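Local coordinates for farnesyl diphosphate phosphatase YisP (Bacillus subtilis subsp. subtilis, PDB 3WE9), which hydrolyses farnesyl diphosphate to farnesol and diphosphate and takes part in biofilm formation, at residues Tyr215-Glu218 against Cys219-Leu223; Ile139-Arg142 against Arg143-Gln147. All blocks are in the same frame, centred on the assembly; numbering follows the deposited sequence.

Interaction 1 of 2, residues Tyr215-Glu218 against Cys219-Leu223; sequences YLEE and CQDAL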
loop_
_atom_site.group_PDB
_atom_site.type_symbol
_atom_site.label_atom_id
_atom_site.label_comp_id
_atom_site.label_asym_id
_atom_site.label_seq_id
_atom_site.Cartn_x
_atom_site.Cartn_y
_atom_site.Cartn_z
ATOM N N TYR A 215 11.272 1.046 6.554
ATOM C CA TYR A 215 10.155 0.151 6.830
ATOM C C TYR A 215 10.240 -1.077 5.926
ATOM O O TYR A 215 10.016 -2.197 6.376
ATOM C CB TYR A 215 8.818 0.867 6.616
ATOM C CG TYR A 215 8.452 1.832 7.722
ATOM C CD1 TYR A 215 8.045 1.370 8.978
ATOM C CD2 TYR A 215 8.502 3.205 7.513
ATOM C CE1 TYR A 215 7.690 2.261 9.993
ATOM C CE2 TYR A 215 8.155 4.100 8.516
ATOM C CZ TYR A 215 7.747 3.624 9.750
ATOM O OH TYR A 215 7.384 4.524 10.725
ATOM N N LEU A 216 10.572 -0.861 4.654
ATOM C CA LEU A 216 10.693 -1.963 3.698
ATOM C C LEU A 216 11.767 -2.958 4.142
ATOM O O LEU A 216 11.523 -4.162 4.194
ATOM C CB LEU A 216 11.036 -1.422 2.304
ATOM C CG LEU A 216 9.961 -0.589 1.581
ATOM C CD1 LEU A 216 10.551 0.036 0.325
ATOM C CD2 LEU A 216 8.763 -1.462 1.241
ATOM N N GLU A 217 12.951 -2.446 4.466
ATOM C CA GLU A 217 14.070 -3.280 4.906
ATOM C C GLU A 217 13.673 -4.111 6.128
ATOM O O GLU A 217 14.119 -5.245 6.306
ATOM C CB GLU A 217 15.272 -2.389 5.233
ATOM C CG GLU A 217 16.576 -3.133 5.513
ATOM C CD GLU A 217 16.922 -4.152 4.432
ATOM O OE1 GLU A 217 16.681 -3.864 3.239
ATOM O OE2 GLU A 217 17.442 -5.238 4.776
ATOM N N GLU A 218 12.821 -3.527 6.960
ATOM C CA GLU A 218 12.322 -4.165 8.172
ATOM C C GLU A 218 11.522 -5.418 7.820
ATOM O O GLU A 218 11.639 -6.455 8.473
ATOM C CB GLU A 218 11.437 -3.167 8.909
ATOM C CG GLU A 218 11.093 -3.501 10.330
ATOM C CD GLU A 218 10.608 -2.270 11.064
ATOM O OE1 GLU A 218 9.416 -2.212 11.428
ATOM O OE2 GLU A 218 11.430 -1.346 11.257
ATOM N N CYS A 219 10.702 -5.314 6.781
ATOM C CA CYS A 219 9.898 -6.449 6.347
ATOM C C CYS A 219 10.801 -7.439 5.623
ATOM O O CYS A 219 10.587 -8.647 5.673
ATOM C CB CYS A 219 8.779 -5.989 5.412
ATOM S SG CYS A 219 7.734 -7.337 4.812
ATOM N N GLN A 220 11.809 -6.907 4.943
ATOM C CA GLN A 220 12.767 -7.727 4.209
ATOM C C GLN A 220 13.481 -8.663 5.180
ATOM O O GLN A 220 13.682 -9.843 4.884
ATOM C CB GLN A 220 13.791 -6.833 3.501
ATOM C CG GLN A 220 14.863 -7.580 2.718
ATOM C CD GLN A 220 14.324 -8.254 1.466
ATOM O OE1 GLN A 220 13.633 -7.628 0.659
ATOM N NE2 GLN A 220 14.648 -9.535 1.293
ATOM N N ASP A 221 13.851 -8.135 6.344
ATOM C CA ASP A 221 14.543 -8.939 7.351
ATOM C C ASP A 221 13.671 -10.081 7.882
ATOM O O ASP A 221 14.187 -11.122 8.289
ATOM C CB ASP A 221 14.988 -8.078 8.540
ATOM C CG ASP A 221 16.015 -7.027 8.164
ATOM O OD1 ASP A 221 16.832 -7.269 7.248
ATOM O OD2 ASP A 221 16.011 -5.956 8.807
ATOM N N ALA A 222 12.354 -9.884 7.883
ATOM C CA ALA A 222 11.433 -10.903 8.381
ATOM C C ALA A 222 10.865 -11.792 7.277
ATOM O O ALA A 222 10.033 -12.659 7.537
ATOM C CB ALA A 222 10.297 -10.236 9.149
ATOM N N LEU A 223 11.327 -11.577 6.048
ATOM C CA LEU A 223 10.858 -12.340 4.898
ATOM C C LEU A 223 10.949 -13.866 5.051
ATOM O O LEU A 223 10.014 -14.584 4.687
ATOM C CB LEU A 223 11.614 -11.899 3.641
ATOM C CG LEU A 223 11.215 -12.566 2.321
ATOM C CD1 LEU A 223 9.730 -12.345 2.057
ATOM C CD2 LEU A 223 12.059 -12.004 1.182
#

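Interaction 2 of 2, residues Ile139-Arg142 against Arg143-Gln147; sequences ILTR and RKQDQ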
loop_
_atom_site.group_PDB
_atom_site.type_symbol
_atom_site.label_atom_id
_atom_site.label_comp_id
_atom_site.label_asym_id
_atom_site.label_seq_id
_atom_site.Cartn_x
_atom_site.Cartn_y
_atom_site.Cartn_z
ATOM N N ILE A 139 -4.252 -13.666 6.610
ATOM C CA ILE A 139 -4.279 -14.290 5.295
ATOM C C ILE A 139 -2.865 -14.717 4.886
ATOM O O ILE A 139 -2.667 -15.772 4.283
ATOM C CB ILE A 139 -4.855 -13.307 4.246
ATOM C CG1 ILE A 139 -6.320 -12.992 4.585
ATOM C CG2 ILE A 139 -4.731 -13.897 2.843
ATOM C CD1 ILE A 139 -6.954 -11.910 3.719
ATOM N N LEU A 140 -1.882 -13.897 5.242
ATOM C CA LEU A 140 -0.489 -14.169 4.902
ATOM C C LEU A 140 0.140 -15.266 5.762
ATOM O O LEU A 140 1.067 -15.949 5.326
ATOM C CB LEU A 140 0.335 -12.882 5.038
ATOM C CG LEU A 140 -0.199 -11.706 4.217
ATOM C CD1 LEU A 140 0.602 -10.430 4.529
ATOM C CD2 LEU A 140 -0.117 -12.054 2.738
ATOM N N THR A 141 -0.351 -15.437 6.983
ATOM C CA THR A 141 0.219 -16.462 7.846
ATOM C C THR A 141 -0.751 -17.003 8.875
ATOM O O THR A 141 -1.469 -16.250 9.523
ATOM C CB THR A 141 1.477 -15.951 8.597
ATOM O OG1 THR A 141 2.040 -17.027 9.357
ATOM C CG2 THR A 141 1.115 -14.828 9.553
ATOM N N ARG A 142 -0.744 -18.323 9.021
ATOM C CA ARG A 142 -1.607 -19.012 9.964
ATOM C C ARG A 142 -0.937 -19.262 11.316
ATOM O O ARG A 142 -1.615 -19.330 12.340
ATOM C CB ARG A 142 -2.066 -20.351 9.367
ATOM C CG ARG A 142 -0.944 -21.202 8.753
ATOM C CD ARG A 142 -1.389 -22.668 8.633
ATOM N NE ARG A 142 -0.460 -23.504 7.872
ATOM C CZ ARG A 142 -0.591 -23.779 6.576
ATOM N NH1 ARG A 142 -1.615 -23.285 5.892
ATOM N NH2 ARG A 142 0.294 -24.554 5.963
ATOM N N ARG A 143 0.388 -19.387 11.327
ATOM C CA ARG A 143 1.100 -19.653 12.578
ATOM C C ARG A 143 1.820 -18.463 13.223
ATOM O O ARG A 143 1.261 -17.790 14.094
ATOM C CB ARG A 143 2.092 -20.807 12.378
ATOM C CG ARG A 143 1.425 -22.122 12.002
ATOM C CD ARG A 143 2.412 -23.283 11.910
ATOM N NE ARG A 143 1.726 -24.521 11.544
ATOM C CZ ARG A 143 0.846 -25.147 12.321
ATOM N NH1 ARG A 143 0.544 -24.660 13.520
ATOM N NH2 ARG A 143 0.251 -26.253 11.893
ATOM N N LYS A 144 3.058 -18.215 12.799
ATOM C CA LYS A 144 3.883 -17.135 13.346
ATOM C C LYS A 144 3.324 -15.726 13.141
ATOM O O LYS A 144 4.029 -14.840 12.646
ATOM C CB LYS A 144 5.286 -17.193 12.738
ATOM C CG LYS A 144 5.906 -18.572 12.739
ATOM C CD LYS A 144 7.342 -18.547 12.234
ATOM C CE LYS A 144 7.831 -19.961 11.983
ATOM N NZ LYS A 144 7.409 -20.863 13.090
ATOM N N GLN A 145 2.075 -15.506 13.531
ATOM C CA GLN A 145 1.473 -14.191 13.364
ATOM C C GLN A 145 2.104 -13.152 14.289
ATOM O O GLN A 145 2.352 -12.021 13.879
ATOM C CB GLN A 145 -0.036 -14.276 13.590
ATOM C CG GLN A 145 -0.714 -15.238 12.629
ATOM C CD GLN A 145 -2.223 -15.124 12.630
ATOM O OE1 GLN A 145 -2.921 -15.953 12.045
ATOM N NE2 GLN A 145 -2.735 -14.090 13.280
ATOM N N ASP A 146 2.371 -13.543 15.532
ATOM C CA ASP A 146 2.989 -12.643 16.502
ATOM C C ASP A 146 4.352 -12.167 16.011
ATOM O O ASP A 146 4.712 -11.001 16.172
ATOM C CB ASP A 146 3.156 -13.356 17.848
ATOM C CG ASP A 146 2.013 -13.078 18.806
ATOM O OD1 ASP A 146 0.841 -13.084 18.371
ATOM O OD2 ASP A 146 2.292 -12.862 20.005
ATOM N N GLN A 147 5.104 -13.082 15.410
ATOM C CA GLN A 147 6.436 -12.778 14.898
ATOM C C GLN A 147 6.453 -11.973 13.595
ATOM O O GLN A 147 7.461 -11.346 13.270
ATOM C CB GLN A 147 7.212 -14.075 14.670
ATOM C CG GLN A 147 7.535 -14.869 15.922
ATOM C CD GLN A 147 8.268 -16.158 15.600
ATOM O OE1 GLN A 147 9.301 -16.147 14.926
ATOM N NE2 GLN A 147 7.736 -17.279 16.076
#

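Interaction 1 of 2, residues Tyr215-Glu218 against Cys219-Leu223
Glu217 and Asp221 meet one turn apart near the C-terminal end of helix 199-221. OE2 of Glu217 comes within 3.3 Å of OD1 of Asp221. Both are acceptors, so this is a meeting of like charges and not a bond. The two side chains cross at about a right angle, with their carboxylate planes 69° apart. Glu217 starts with CG anti to its backbone N (chi1 -172°) and then bends at chi2, which carries its carboxylate forward along the helix, toward Gln220 and Asp221. Asp221 instead sets CG beside its own backbone N. Its carboxylate therefore turns back over the preceding turn, and OD2 sits 3.2 Å from Glu217 O. These too are two acceptors close together, not a hydrogen bond.

Gln220 bends at chi2 in the same way as Glu217. Its CG packs 4.0 Å from Glu217 OE2, and the amide plane is turned 25° from the Glu217 carboxylate. Both tails reach Arg242 of helix 228-250: Glu217 OE1 by a salt bridge, Gln220 OE1 by a hydrogen bond. Glu218 runs extended, and its OE1 accepts a hydrogen bond from Ser154 OG of helix 145-165.

The backbone holds the frame. Gln220 N hydrogen-bonds to Leu216 O at 2.9 Å. Asp221 N bonds Glu217 O, also at 2.9 Å. Cys219 N bonds Tyr215 O at 3.2 Å and makes a weak second bond to Leu216 O. Leu216 and Cys219 are buried, and Cys219 packs on Val234 of helix 228-250.

The helix thus offers polar tails to two neighbouring helices. Arg242 probably offsets part of the negative charge that Glu217 and Asp221 bring together, since its salt bridge falls on the same Glu217 carboxylate that faces Asp221.

Interaction 2 of 2, residues Ile139-Arg142 against Arg143-Gln147
Arg143 lies alongside Arg142, the two side chains pointing the same way out from the surface. Arg143 CB rests 3.6 Å from Arg142 C. CG comes next, 4.1 Å from Arg142 CG, so the aliphatic parts touch near their roots. CD stands clear of Arg142. The chain stays extended to NE, which sits 4.4 Å from Arg142 NE, at the edge of that guanidinium and near its plane. Past NE, the atoms CZ, NH1 and NH2 touch no atom of Ile139-Arg142. The two guanidinium planes are turned 82° apart, so the groups do not stack. Two positive charges close together probably repel, which fits their exposed position.

These residues form the short link between helix 118-140 and helix 145-165. Thr141 is the first residue to leave the helical backbone. Lys144 is the centre of an inverse gamma turn and holds the N-cap position of the next helix.

Inside the link, Thr141 faces Gln145. OG1 of Thr141 is anti to its backbone N (chi1 -176°), which leaves the methyl CG2 between the backbone N and the carbonyl carbon. There CG2 packs 3.6 Å from Gln145 CG. CG of Gln145 also lies 3.4 Å from Thr141 O. The side-chain amide continues past that carbonyl, but it is probably turned over in the model. With an alanine in place of Gln145, the Thr141 methyl would probably lose most of its packing and the Thr141 carbonyl the amide beside it. Thr141 also touches Pro227, and Leu140 O takes a hydrogen bond from Ser230 OG.

How the interactions relate
Interaction 2 comes first along the chain and interaction 1 second. Their centres are about 15 Å apart. Their nearest atoms are about 5 Å apart without touching. Helix 145-165 joins them: it starts in segment 143-147, and farther along its Gln150, Ser154 and Ala158 pack against segment 215-218. Helix 228-250 is a second bridge. Its Ser230 hydrogen-bonds to Leu140 O at the end of helix 118-140, while its Val234, Leu238 and Arg242 meet interaction 1. From the chain centre, interaction 1 is centred about 15 Å away and interaction 2 about 19 Å. Interaction 2 links two successive helices of the all-helical phytoene/squalene synthase fold, and interaction 1 lies at the C-terminal end of a third.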